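Plasmodesmata-located protein 5 (Arabidopsis thaliana, PDB 6GRE) regulates cell-to-cell trafficking in plants, restricting plasmodesmal permeability through callose deposition during salicylic acid-triggered immune responses. Local coordinates at residues Ile63-Gly68 with Gln167-Asp171. Residues are numbered along the deposited sequence; the frame is centred on the assembly and turned at random. Where two conformers were deposited one is given.
Sequences IYQCRG and QCSGD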
ATOM      1  N   ILE A  63       5.943   7.472  -4.803  1.00 17.31           N
ATOM      2  CA  ILE A  63       5.638   7.646  -3.400  1.00 18.32           C
ATOM      3  C   ILE A  63       6.219   6.478  -2.605  1.00 16.46           C
ATOM      4  O   ILE A  63       6.442   5.382  -3.150  1.00 17.13           O
ATOM      5  CB  ILE A  63       4.114   7.733  -3.149  1.00 17.29           C
ATOM      6  CG1 ILE A  63       3.417   6.396  -3.439  1.00 17.22           C
ATOM      7  CG2 ILE A  63       3.486   8.873  -3.927  1.00 18.22           C
ATOM      8  CD1 ILE A  63       1.987   6.300  -2.940  1.00 18.48           C
ATOM      9  N   TYR A  64       6.388   6.704  -1.306  1.00 17.36           N
ATOM     10  CA  TYR A  64       6.364   5.585  -0.369  1.00 17.80           C
ATOM     11  C   TYR A  64       5.343   5.890   0.717  1.00 17.24           C
ATOM     12  O   TYR A  64       4.962   7.037   0.940  1.00 18.05           O
ATOM     13  CB  TYR A  64       7.716   5.344   0.295  1.00 17.37           C
ATOM     14  CG  TYR A  64       8.084   6.416   1.278  1.00 19.86           C
ATOM     15  CD1 TYR A  64       8.713   7.573   0.842  1.00 22.26           C
ATOM     16  CD2 TYR A  64       7.807   6.300   2.632  1.00 18.86           C
ATOM     17  CE1 TYR A  64       9.036   8.592   1.719  1.00 23.19           C
ATOM     18  CE2 TYR A  64       8.128   7.311   3.522  1.00 21.24           C
ATOM     19  CZ  TYR A  64       8.742   8.470   3.064  1.00 22.87           C
ATOM     20  OH  TYR A  64       9.084   9.475   3.925  1.00 24.58           O
ATOM     21  N   GLN A  65       4.880   4.837   1.387  1.00 17.40           N
ATOM     22  CA  GLN A  65       3.997   5.010   2.500  0.70 17.96           C
ATOM     23  C   GLN A  65       4.171   3.869   3.490  1.00 16.91           C
ATOM     24  O   GLN A  65       4.077   2.711   3.137  1.00 18.35           O
ATOM     25  CB  GLN A  65       2.545   5.008   2.066  0.70 17.73           C
ATOM     26  CG  GLN A  65       1.605   5.322   3.222  0.70 17.55           C
ATOM     27  CD  GLN A  65       0.228   5.614   2.698  0.70 17.83           C
ATOM     28  OE1 GLN A  65      -0.742   5.738   3.454  0.70 20.34           O
ATOM     29  NE2 GLN A  65       0.139   5.763   1.390  0.70 16.78           N
ATOM     30  N   CYS A  66       4.447   4.264   4.731  1.00 17.86           N
ATOM     31  CA  CYS A  66       4.533   3.330   5.852  1.00 19.08           C
ATOM     32  C   CYS A  66       3.188   3.288   6.577  1.00 18.53           C
ATOM     33  O   CYS A  66       2.451   4.265   6.578  1.00 18.17           O
ATOM     34  CB  CYS A  66       5.627   3.764   6.819  1.00 20.98           C
ATOM     35  SG  CYS A  66       7.274   3.548   6.087  1.00 24.07           S
ATOM     36  N   ARG A  67       2.942   2.159   7.245  1.00 20.12           N
ATOM     37  CA  ARG A  67       1.826   2.027   8.168  1.00 20.95           C
ATOM     38  C   ARG A  67       1.825   3.257   9.089  1.00 22.15           C
ATOM     39  O   ARG A  67       2.891   3.716   9.534  1.00 22.62           O
ATOM     40  CB  ARG A  67       1.991   0.703   8.920  1.00 24.91           C
ATOM     41  CG  ARG A  67       0.774  -0.204   8.967  1.00 27.57           C
ATOM     42  CD  ARG A  67       1.090  -1.412   9.833  1.00 29.34           C
ATOM     43  NE  ARG A  67       1.400  -0.991  11.195  1.00 31.70           N
ATOM     44  CZ  ARG A  67       2.087  -1.695  12.085  1.00 33.13           C
ATOM     45  NH1 ARG A  67       2.644  -2.848  11.751  1.00 34.08           N
ATOM     46  NH2 ARG A  67       2.223  -1.221  13.312  1.00 33.61           N
ATOM     47  N   GLY A  68       0.636   3.778   9.401  1.00 21.24           N
ATOM     48  CA  GLY A  68       0.411   5.101   9.981  1.00 22.36           C
ATOM     49  C   GLY A  68       0.884   5.269  11.421  1.00 24.59           C
ATOM     50  O   GLY A  68       0.995   6.410  11.904  1.00 26.21           O
ATOM     51  N   GLN A 167      -5.763   1.034   5.192  1.00 12.67           N
ATOM     52  CA  GLN A 167      -4.919   2.198   4.852  1.00 14.17           C
ATOM     53  C   GLN A 167      -5.187   2.579   3.399  1.00 14.15           C
ATOM     54  O   GLN A 167      -5.324   1.691   2.521  1.00 15.27           O
ATOM     55  CB  GLN A 167      -3.409   1.964   5.024  1.00 17.67           C
ATOM     56  CG  GLN A 167      -2.568   3.260   4.938  1.00 19.42           C
ATOM     57  CD  GLN A 167      -1.169   3.337   5.574  1.00 23.78           C
ATOM     58  OE1 GLN A 167      -0.682   4.366   6.153  1.00 27.12           O
ATOM     59  NE2 GLN A 167      -0.437   2.271   5.381  1.00 20.07           N
ATOM     60  N   CYS A 168      -5.289   3.877   3.158  1.00 13.44           N
ATOM     61  CA  CYS A 168      -5.326   4.462   1.832  0.55 13.90           C
ATOM     62  C   CYS A 168      -3.971   5.016   1.445  1.00 14.75           C
ATOM     63  O   CYS A 168      -3.274   5.574   2.278  1.00 14.69           O
ATOM     64  CB  CYS A 168      -6.212   5.686   1.817  0.55 14.29           C
ATOM     65  SG  CYS A 168      -7.914   5.180   2.026  0.55 14.72           S
ATOM     66  N   SER A 169      -3.618   4.902   0.167  1.00 13.69           N
ATOM     67  CA  SER A 169      -2.485   5.600  -0.367  1.00 14.42           C
ATOM     68  C   SER A 169      -2.615   7.088   0.006  1.00 14.09           C
ATOM     69  O   SER A 169      -3.670   7.674  -0.152  1.00 14.32           O
ATOM     70  CB  SER A 169      -2.451   5.363  -1.838  1.00 15.01           C
ATOM     71  OG  SER A 169      -1.240   5.810  -2.428  1.00 15.49           O
ATOM     72  N   GLY A 170      -1.492   7.676   0.416  1.00 15.30           N
ATOM     73  CA  GLY A 170      -1.453   9.012   1.032  1.00 15.87           C
ATOM     74  C   GLY A 170      -1.826  10.115   0.073  1.00 17.50           C
ATOM     75  O   GLY A 170      -2.072  11.229   0.532  1.00 18.76           O
ATOM     76  N   ASP A 171      -1.869   9.828  -1.236  1.00 16.78           N
ATOM     77  CA  ASP A 171      -2.187  10.835  -2.239  1.00 17.25           C
ATOM     78  C   ASP A 171      -3.693  11.008  -2.438  1.00 18.50           C
ATOM     79  O   ASP A 171      -4.105  11.965  -3.107  1.00 19.28           O
ATOM     80  CB  ASP A 171      -1.566  10.485  -3.585  1.00 17.68           C
ATOM     81  CG  ASP A 171      -2.095   9.181  -4.122  1.00 17.98           C
ATOM     82  OD1 ASP A 171      -1.853   8.139  -3.429  1.00 18.20           O
ATOM     83  OD2 ASP A 171      -2.799   9.197  -5.145  1.00 18.00           O
TER
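Gln65 and Gln167 carry this contact, entering from opposite directions across the junction of the two tandem DUF26 (Gnk2-homologous) domains of the PDLP5 ectodomain. Both amides are probably turned over as deposited, so the distances fix their positions rather than which terminal atom donates. With CG anti to the backbone N (chi1 -175°) and the chain extended beyond it, Gln65, in the conformer described, reaches the end of strand 162-168 and the turn beyond: its OE1 position lies 2.8 Å from Cys168 O and its NE2 position 2.7 Å from Gly170 N. Gln167 is likewise extended, and its OE1 position comes within 3.2 Å of Cys66 O. Between the glutamines the two OE1 positions are 3.0 Å apart, and the amide planes stand 70° to one another, far from a stack.

Van der Waals contact is slighter: the Ile63 CD1 methyl meets Ser169 OG at 3.3 Å. This hydroxyl donates a hydrogen bond to Asp171 OD1 (2.6 Å), approaching almost in line with the OD1-CG bond. Asp171 OD2 forms a salt bridge with Lys204 and accepts a hydrogen bond from Gly114 N, while the residue also touches an N-acetylglucosamine.

The CB atoms of Cys66 and Cys168 point away from the interface; their SG atoms form disulfides with Cys75 and Cys177. Each domain thus offers the equivalent strand end, glutamine followed by disulfide cysteine. Turned back, each buried amide could bond to opposing backbone, making this local contact largely polar; a Gln65-Gln167 bond would need only one turned.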